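Local coordinates for glucosamine kinase (Streptacidiphilus jiangxiensis, PDB 6HWJ), which catalyses the magnesium- and ATP-dependent phosphorylation of D-glucosamine to D-glucosamine 6-phosphate, with weaker activity on glucose, at residues A219-T224 and G311-V316; R228-L233 and D378-T383; V340-S345 and R374-A379. One frame throughout, in Å; residues are numbered along the deposited sequence.

Contact 1: A219-T224 and G311-V316; sequences AAQLGT and GRYAVV
The phenol ring of Tyr-313 has one face toward CB of Gln-221, which sits 4.2 Å above the ring plane and displaced toward the rim. Trp-197 makes an edge-to-face pair with the same ring. The tyrosine projects from strand 312-315, the second strand of an antiparallel beta hairpin with strand 306-309, and so ties the hairpin to helix 212-234. Along the chain the hairpin separates Asp-300, which binds glucosamine, from Asp-317, which binds magnesium, an order consistent with kinases of the protein-kinase-like fold.

Gln-221 sets its CG beside the backbone N (chi1 -58°) and then runs out extended across the ring at about a right angle, which brings the amide to the CE1 and hydroxyl corner. There the amide and ring planes stand 68° apart, and the amide carbon CD comes within 3.7 Å of Tyr-313 CE1. A glutamine suits this partly exposed helix position: its CB lies over the ring's rim while its amide stays at the margin. Leu-222, one residue on, is buried and approaches obliquely from the same side of the ring plane, its CD2 lying 4.2 Å from CD2 of Tyr-313, away from CE1; it also packs on Ile-306 of the neighbouring strand. Tyrosine serves both needs, presenting carbon to the helix and a polar tip whose OH is hydrogen-bonded to Arg-308 NH2.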
loop_
_atom_site.group_PDB
_atom_site.type_symbol
_atom_site.label_atom_id
_atom_site.label_comp_id
_atom_site.label_asym_id
_atom_site.label_seq_id
_atom_site.Cartn_x
_atom_site.Cartn_y
_atom_site.Cartn_z
ATOM N N ALA A 219 -2.254 10.554 -16.704
ATOM C CA ALA A 219 -3.411 9.712 -16.435
ATOM C C ALA A 219 -3.375 8.464 -17.309
ATOM O O ALA A 219 -3.711 7.361 -16.849
ATOM C CB ALA A 219 -4.704 10.493 -16.653
ATOM N N ALA A 220 -2.958 8.617 -18.568
ATOM C CA ALA A 220 -2.816 7.467 -19.454
ATOM C C ALA A 220 -1.664 6.581 -19.033
ATOM O O ALA A 220 -1.758 5.349 -19.113
ATOM C CB ALA A 220 -2.626 7.921 -20.911
ATOM N N GLN A 221 -0.545 7.175 -18.611
ATOM C CA GLN A 221 0.569 6.357 -18.143
ATOM C C GLN A 221 0.201 5.589 -16.876
ATOM O O GLN A 221 0.602 4.431 -16.716
ATOM C CB GLN A 221 1.794 7.236 -17.924
ATOM C CG GLN A 221 2.191 7.968 -19.185
ATOM C CD GLN A 221 3.556 8.634 -19.091
ATOM O OE1 GLN A 221 3.665 9.783 -18.689
ATOM N NE2 GLN A 221 4.580 7.908 -19.447
ATOM N N LEU A 222 -0.578 6.208 -15.989
ATOM C CA LEU A 222 -1.064 5.516 -14.798
ATOM C C LEU A 222 -1.967 4.347 -15.172
ATOM O O LEU A 222 -1.902 3.278 -14.554
ATOM C CB LEU A 222 -1.808 6.482 -13.881
ATOM C CG LEU A 222 -0.946 7.502 -13.153
ATOM C CD1 LEU A 222 -1.793 8.522 -12.426
ATOM C CD2 LEU A 222 -0.024 6.812 -12.184
ATOM N N GLY A 223 -2.809 4.524 -16.185
ATOM C CA GLY A 223 -3.652 3.427 -16.627
ATOM C C GLY A 223 -2.843 2.270 -17.173
ATOM O O GLY A 223 -3.125 1.111 -16.883
ATOM N N THR A 224 -1.823 2.568 -17.979
ATOM C CA THR A 224 -0.948 1.516 -18.476
ATOM C C THR A 224 -0.212 0.822 -17.332
ATOM O O THR A 224 -0.080 -0.415 -17.324
ATOM C CB THR A 224 0.031 2.118 -19.508
ATOM O OG1 THR A 224 -0.690 2.453 -20.701
ATOM C CG2 THR A 224 1.142 1.152 -19.840
ATOM N N GLY A 311 10.326 11.338 -15.642
ATOM C CA GLY A 311 9.437 10.622 -16.528
ATOM C C GLY A 311 9.247 9.162 -16.199
ATOM O O GLY A 311 8.518 8.478 -16.924
ATOM N N ARG A 312 9.854 8.669 -15.116
ATOM C CA ARG A 312 9.695 7.293 -14.672
ATOM C C ARG A 312 8.703 7.234 -13.516
ATOM O O ARG A 312 8.792 8.046 -12.580
ATOM C CB ARG A 312 11.042 6.717 -14.227
ATOM C CG ARG A 312 12.045 6.535 -15.354
ATOM C CD ARG A 312 13.374 6.057 -14.813
ATOM N NE ARG A 312 14.177 5.389 -15.834
ATOM C CZ ARG A 312 14.913 6.019 -16.748
ATOM N NH1 ARG A 312 15.610 5.319 -17.635
ATOM N NH2 ARG A 312 14.947 7.346 -16.779
ATOM N N TYR A 313 7.766 6.278 -13.587
ATOM C CA TYR A 313 6.747 6.080 -12.564
ATOM C C TYR A 313 7.039 4.811 -11.770
ATOM O O TYR A 313 7.434 3.794 -12.345
ATOM C CB TYR A 313 5.347 5.968 -13.202
ATOM C CG TYR A 313 4.872 7.243 -13.845
ATOM C CD1 TYR A 313 5.414 7.693 -15.037
ATOM C CD2 TYR A 313 3.889 8.010 -13.240
ATOM C CE1 TYR A 313 4.975 8.886 -15.630
ATOM C CE2 TYR A 313 3.440 9.188 -13.819
ATOM C CZ TYR A 313 3.968 9.611 -15.005
ATOM O OH TYR A 313 3.519 10.799 -15.541
ATOM N N ALA A 314 6.817 4.865 -10.455
ATOM C CA ALA A 314 7.122 3.741 -9.571
ATOM C C ALA A 314 6.043 3.634 -8.501
ATOM O O ALA A 314 5.838 4.582 -7.746
ATOM C CB ALA A 314 8.498 3.935 -8.918
ATOM N N VAL A 315 5.365 2.484 -8.430
ATOM C CA VAL A 315 4.323 2.260 -7.428
ATOM C C VAL A 315 4.967 1.666 -6.183
ATOM O O VAL A 315 5.917 0.864 -6.267
ATOM C CB VAL A 315 3.196 1.371 -7.979
ATOM C CG1 VAL A 315 3.731 0.058 -8.491
ATOM C CG2 VAL A 315 2.134 1.118 -6.860
ATOM N N VAL A 316 4.487 2.092 -5.013
ATOM C CA VAL A 316 4.986 1.589 -3.737
ATOM C C VAL A 316 3.805 1.273 -2.825
ATOM O O VAL A 316 2.650 1.503 -3.184
ATOM C CB VAL A 316 5.931 2.588 -3.053
ATOM C CG1 VAL A 316 7.131 2.866 -3.924
ATOM C CG2 VAL A 316 5.199 3.886 -2.774
#

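Contact 2: R228-L233 and D378-T383; sequences RMHAAL and DAYRTT
His-230 ND1 and Tyr-380 OH are joined by a short hydrogen bond of 2.7 Å, with an angle of 155°; either atom could be the donor. The oxygen lies at the edge of the imidazole, near its plane, and ND1 likewise lies in the plane of the phenol ring at its edge. The two rings therefore meet rim to rim with their planes at 90°, and neither covers the other's face. Because the far nitrogen, NE2, is hydrogen-bonded to OD2 of Asp-338, both nitrogens of this buried imidazole are engaged and its rotation is fixed. Tyr-380 reaches the histidine because its CG is anti to the backbone N (chi1 179°), which carries the hydroxyl across the gap between the helices.

Helices 212-234, 335-356 and 362-386 pack together in the helical C-terminal part of the chain, and the two bonds of His-230 link all three. The two segments come nearest at Arg-228 and Thr-383, whose CA atoms are 7.1 Å apart. Here the contact is apolar: the methyl CG2 of Thr-383 lies 4.0 Å from CG of Arg-228. The arginine offers its aliphatic stem to the neighbouring helix and sends its guanidinium group on to a salt bridge with Glu-162. Threonine divides its branches likewise. While its methyl faces the arginine, OG1 turns back to bond the carbonyl O of Ala-379 at 2.9 Å and is also hydrogen-bonded to Thr-224 OG1 of helix 212-234. The Ala-379 oxygen also accepts a hydrogen bond from the backbone N-H of Thr-383, the two donors coming from opposite faces of the carbonyl plane.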
loop_
_atom_site.group_PDB
_atom_site.type_symbol
_atom_site.label_atom_id
_atom_site.label_comp_id
_atom_site.label_asym_id
_atom_site.label_seq_id
_atom_site.Cartn_x
_atom_site.Cartn_y
_atom_site.Cartn_z
ATOM N N ARG A 228 -0.399 -3.191 -16.397
ATOM C CA ARG A 228 0.797 -4.021 -16.301
ATOM C C ARG A 228 0.904 -4.654 -14.915
ATOM O O ARG A 228 1.282 -5.829 -14.781
ATOM C CB ARG A 228 2.043 -3.185 -16.600
ATOM C CG ARG A 228 2.146 -2.694 -18.044
ATOM C CD ARG A 228 3.284 -1.678 -18.190
ATOM N NE ARG A 228 3.488 -1.326 -19.601
ATOM C CZ ARG A 228 4.295 -0.354 -20.022
ATOM N NH1 ARG A 228 4.966 0.394 -19.148
ATOM N NH2 ARG A 228 4.422 -0.119 -21.318
ATOM N N MET A 229 0.627 -3.869 -13.878
ATOM C CA MET A 229 0.639 -4.372 -12.504
ATOM C C MET A 229 -0.363 -5.514 -12.337
ATOM O O MET A 229 -0.005 -6.603 -11.860
ATOM C CB MET A 229 0.329 -3.216 -11.544
ATOM C CG MET A 229 0.387 -3.572 -10.065
ATOM S SD MET A 229 -0.057 -2.142 -9.024
ATOM C CE MET A 229 -1.837 -2.128 -9.220
ATOM N N HIS A 230 -1.616 -5.302 -12.771
ATOM C CA HIS A 230 -2.631 -6.341 -12.593
ATOM C C HIS A 230 -2.316 -7.594 -13.405
ATOM O O HIS A 230 -2.513 -8.717 -12.931
ATOM C CB HIS A 230 -4.015 -5.802 -12.963
ATOM C CG HIS A 230 -4.579 -4.856 -11.960
ATOM N ND1 HIS A 230 -5.605 -3.983 -12.255
ATOM C CD2 HIS A 230 -4.270 -4.649 -10.661
ATOM C CE1 HIS A 230 -5.897 -3.283 -11.177
ATOM N NE2 HIS A 230 -5.094 -3.665 -10.199
ATOM N N ALA A 231 -1.831 -7.428 -14.632
ATOM C CA ALA A 231 -1.504 -8.586 -15.455
ATOM C C ALA A 231 -0.456 -9.455 -14.777
ATOM O O ALA A 231 -0.531 -10.685 -14.831
ATOM C CB ALA A 231 -1.021 -8.138 -16.837
ATOM N N ALA A 232 0.531 -8.834 -14.136
ATOM C CA ALA A 232 1.560 -9.592 -13.446
ATOM C C ALA A 232 1.010 -10.251 -12.190
ATOM O O ALA A 232 1.316 -11.414 -11.912
ATOM C CB ALA A 232 2.743 -8.677 -13.071
ATOM N N LEU A 233 0.228 -9.512 -11.397
ATOM C CA LEU A 233 -0.335 -10.082 -10.180
ATOM C C LEU A 233 -1.290 -11.218 -10.509
ATOM O O LEU A 233 -1.334 -12.235 -9.801
ATOM C CB LEU A 233 -1.039 -8.989 -9.374
ATOM C CG LEU A 233 -0.172 -7.843 -8.874
ATOM C CD1 LEU A 233 -1.026 -6.783 -8.228
ATOM C CD2 LEU A 233 0.934 -8.298 -7.907
ATOM N N ASP A 378 -9.098 4.131 -20.808
ATOM C CA ASP A 378 -8.747 3.710 -22.163
ATOM C C ASP A 378 -7.363 3.070 -22.200
ATOM O O ASP A 378 -7.174 1.991 -22.781
ATOM C CB ASP A 378 -8.818 4.902 -23.119
ATOM C CG ASP A 378 -10.242 5.357 -23.373
ATOM O OD1 ASP A 378 -11.187 4.694 -22.887
ATOM O OD2 ASP A 378 -10.420 6.384 -24.059
ATOM N N ALA A 379 -6.377 3.717 -21.570
ATOM C CA ALA A 379 -5.037 3.144 -21.511
ATOM C C ALA A 379 -5.038 1.824 -20.759
ATOM O O ALA A 379 -4.394 0.856 -21.179
ATOM C CB ALA A 379 -4.081 4.145 -20.860
ATOM N N TYR A 380 -5.763 1.763 -19.638
ATOM C CA TYR A 380 -5.842 0.530 -18.863
ATOM C C TYR A 380 -6.434 -0.607 -19.687
ATOM O O TYR A 380 -5.870 -1.709 -19.739
ATOM C CB TYR A 380 -6.650 0.790 -17.591
ATOM C CG TYR A 380 -6.836 -0.419 -16.687
ATOM C CD1 TYR A 380 -5.817 -0.854 -15.852
ATOM C CD2 TYR A 380 -8.056 -1.100 -16.663
ATOM C CE1 TYR A 380 -5.997 -1.963 -15.013
ATOM C CE2 TYR A 380 -8.253 -2.201 -15.842
ATOM C CZ TYR A 380 -7.234 -2.631 -15.017
ATOM O OH TYR A 380 -7.443 -3.721 -14.225
ATOM N N ARG A 381 -7.567 -0.361 -20.340
ATOM C CA ARG A 381 -8.199 -1.389 -21.172
ATOM C C ARG A 381 -7.314 -1.783 -22.344
ATOM O O ARG A 381 -7.148 -2.975 -22.639
ATOM C CB ARG A 381 -9.553 -0.902 -21.701
ATOM C CG ARG A 381 -10.688 -0.921 -20.679
ATOM C CD ARG A 381 -12.041 -0.805 -21.373
ATOM N NE ARG A 381 -13.160 -0.898 -20.444
ATOM C CZ ARG A 381 -13.807 0.150 -19.942
ATOM N NH1 ARG A 381 -13.450 1.388 -20.272
ATOM N NH2 ARG A 381 -14.813 -0.037 -19.106
ATOM N N THR A 382 -6.735 -0.791 -23.039
ATOM C CA THR A 382 -5.861 -1.095 -24.172
ATOM C C THR A 382 -4.665 -1.933 -23.733
ATOM O O THR A 382 -4.278 -2.886 -24.417
ATOM C CB THR A 382 -5.391 0.195 -24.840
ATOM O OG1 THR A 382 -6.520 0.969 -25.233
ATOM C CG2 THR A 382 -4.555 -0.104 -26.086
ATOM N N THR A 383 -4.061 -1.591 -22.595
ATOM C CA THR A 383 -2.904 -2.347 -22.119
ATOM C C THR A 383 -3.296 -3.753 -21.675
ATOM O O THR A 383 -2.626 -4.737 -22.041
ATOM C CB THR A 383 -2.208 -1.582 -21.001
ATOM O OG1 THR A 383 -1.758 -0.316 -21.500
ATOM C CG2 THR A 383 -0.995 -2.362 -20.470
#

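Contact 3: V340-S345 and R374-A379; sequences VGMTAS and RSFLDA
Two successive helices, 335-356 and 362-386, come closest here at Thr-343 and Phe-376, whose CA atoms are 7.3 Å apart. Phe-376 fills the interval. With CG anti to the backbone N (chi1 178°), its ring reaches toward the other helix and is met at two places, both oblique. Both partners come from the same side of the ring plane: the methyl CG2 of Thr-343 lies 3.6 Å from CD1, and CG of Met-342 lies 3.5 Å from CE2, the carbon diagonally across the ring. Both side chains cross the phenylalanine at about a right angle.

Met-342 touches the ring through the base of its side chain. Beyond CG the chain bends twice (chi2 56°, chi3 71°), which leads the sulfur end away from Phe-376, while the side chain also packs on Phe-301 and Val-303 of the neighbouring loop. It lies about 6 Å from the side chain of the magnesium ligand Gln-305, so this packed layer is next to the metal site. A flexible, unbranched residue suits a position that must serve two surfaces. OG1 of Thr-343 is hydrogen-bonded to the carbonyl O of Val-339 one turn earlier, so the buried hydroxyl is satisfied and the methyl is presented to the ring. Phe-376 packs further on Leu-222 and Thr-226 of helix 212-234, and thus lies where three helices meet.

Since no hydrogen bond crosses between the segments, these two helices are held here by the burial of carbon surfaces and the fit of an aromatic ring against aliphatic groups.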
loop_
_atom_site.group_PDB
_atom_site.type_symbol
_atom_site.label_atom_id
_atom_site.label_comp_id
_atom_site.label_asym_id
_atom_site.label_seq_id
_atom_site.Cartn_x
_atom_site.Cartn_y
_atom_site.Cartn_z
ATOM N N VAL A 340 -10.798 1.981 -9.427
ATOM C CA VAL A 340 -11.592 3.073 -8.886
ATOM C C VAL A 340 -10.791 3.871 -7.876
ATOM O O VAL A 340 -11.006 5.077 -7.721
ATOM C CB VAL A 340 -12.911 2.568 -8.264
ATOM C CG1 VAL A 340 -13.767 1.878 -9.317
ATOM C CG2 VAL A 340 -12.653 1.667 -7.064
ATOM N N GLY A 341 -9.892 3.226 -7.150
ATOM C CA GLY A 341 -9.010 3.967 -6.243
ATOM C C GLY A 341 -8.207 5.032 -6.979
ATOM O O GLY A 341 -8.117 6.176 -6.534
ATOM N N MET A 342 -7.655 4.686 -8.136
ATOM C CA MET A 342 -6.838 5.644 -8.876
ATOM C C MET A 342 -7.694 6.685 -9.587
ATOM O O MET A 342 -7.363 7.871 -9.556
ATOM C CB MET A 342 -5.926 4.920 -9.873
ATOM C CG MET A 342 -4.890 5.820 -10.521
ATOM S SD MET A 342 -3.833 6.669 -9.318
ATOM C CE MET A 342 -2.835 5.311 -8.710
ATOM N N THR A 343 -8.817 6.284 -10.195
ATOM C CA THR A 343 -9.643 7.272 -10.888
ATOM C C THR A 343 -10.281 8.233 -9.889
ATOM O O THR A 343 -10.393 9.430 -10.166
ATOM C CB THR A 343 -10.734 6.610 -11.742
ATOM O OG1 THR A 343 -11.571 5.792 -10.918
ATOM C CG2 THR A 343 -10.120 5.762 -12.846
ATOM N N ALA A 344 -10.735 7.724 -8.736
ATOM C CA ALA A 344 -11.189 8.612 -7.673
ATOM C C ALA A 344 -10.068 9.576 -7.260
ATOM O O ALA A 344 -10.287 10.785 -7.119
ATOM C CB ALA A 344 -11.645 7.800 -6.462
ATOM N N SER A 345 -8.860 9.043 -7.044
ATOM C CA SER A 345 -7.730 9.872 -6.644
ATOM C C SER A 345 -7.453 10.983 -7.665
ATOM O O SER A 345 -7.191 12.130 -7.288
ATOM C CB SER A 345 -6.492 8.992 -6.465
ATOM O OG SER A 345 -5.445 9.697 -5.840
ATOM N N ARG A 374 -11.262 9.193 -18.409
ATOM C CA ARG A 374 -11.350 8.496 -19.682
ATOM C C ARG A 374 -9.971 8.074 -20.191
ATOM O O ARG A 374 -9.808 6.946 -20.685
ATOM C CB ARG A 374 -12.054 9.384 -20.704
ATOM C CG ARG A 374 -12.163 8.783 -22.111
ATOM C CD ARG A 374 -12.760 7.378 -22.079
ATOM N NE ARG A 374 -14.025 7.338 -21.350
ATOM C CZ ARG A 374 -14.598 6.228 -20.895
ATOM N NH1 ARG A 374 -15.747 6.299 -20.241
ATOM N NH2 ARG A 374 -14.021 5.049 -21.088
ATOM N N SER A 375 -8.967 8.959 -20.074
ATOM C CA SER A 375 -7.616 8.606 -20.506
ATOM C C SER A 375 -7.076 7.413 -19.728
ATOM O O SER A 375 -6.445 6.524 -20.308
ATOM C CB SER A 375 -6.666 9.804 -20.345
ATOM O OG SER A 375 -7.113 10.927 -21.092
ATOM N N PHE A 376 -7.289 7.394 -18.412
ATOM C CA PHE A 376 -6.828 6.284 -17.592
ATOM C C PHE A 376 -7.476 4.978 -18.018
ATOM O O PHE A 376 -6.788 3.988 -18.275
ATOM C CB PHE A 376 -7.126 6.559 -16.111
ATOM C CG PHE A 376 -6.724 5.439 -15.199
ATOM C CD1 PHE A 376 -7.553 4.347 -15.013
ATOM C CD2 PHE A 376 -5.504 5.472 -14.539
ATOM C CE1 PHE A 376 -7.172 3.309 -14.197
ATOM C CE2 PHE A 376 -5.138 4.454 -13.695
ATOM C CZ PHE A 376 -5.962 3.357 -13.538
ATOM N N LEU A 377 -8.815 4.955 -18.081
ATOM C CA LEU A 377 -9.530 3.728 -18.424
ATOM C C LEU A 377 -9.181 3.226 -19.825
ATOM O O LEU A 377 -9.017 2.018 -20.032
ATOM C CB LEU A 377 -11.035 3.968 -18.313
ATOM C CG LEU A 377 -11.589 4.106 -16.902
ATOM C CD1 LEU A 377 -13.057 4.491 -16.942
ATOM C CD2 LEU A 377 -11.396 2.814 -16.109
ATOM N N ASP A 378 -9.098 4.131 -20.808
ATOM C CA ASP A 378 -8.747 3.710 -22.163
ATOM C C ASP A 378 -7.363 3.070 -22.200
ATOM O O ASP A 378 -7.174 1.991 -22.781
ATOM C CB ASP A 378 -8.818 4.902 -23.119
ATOM C CG ASP A 378 -10.242 5.357 -23.373
ATOM O OD1 ASP A 378 -11.187 4.694 -22.887
ATOM O OD2 ASP A 378 -10.420 6.384 -24.059
ATOM N N ALA A 379 -6.377 3.717 -21.570
ATOM C CA ALA A 379 -5.037 3.144 -21.511
ATOM C C ALA A 379 -5.038 1.824 -20.759
ATOM O O ALA A 379 -4.394 0.856 -21.179
ATOM C CB ALA A 379 -4.081 4.145 -20.860
#

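The three contacts are neighbours, each centre about 11 Å from the other two. Helix 212-234 serves contacts 1 and 2, and helix 362-386 serves contacts 2 and 3, which share Asp-378 and Ala-379. Contacts 1 and 2 are further joined by a probable hydrogen bond of 3.1 Å between Thr-224 OG1 and Thr-383 OG1, and contacts 1 and 3 by packing, with Phe-376 CD2 3.3 Å from Gly-223 N. All lie near the magnesium and glucosamine sites: between side chains, Met-342 of contact 3 is about 6 Å from the magnesium ligand Gln-305, Leu-222 of contact 1 about 9 Å from it, and His-230 of contact 2 about 11 Å from the glucosamine-binding Asp-300.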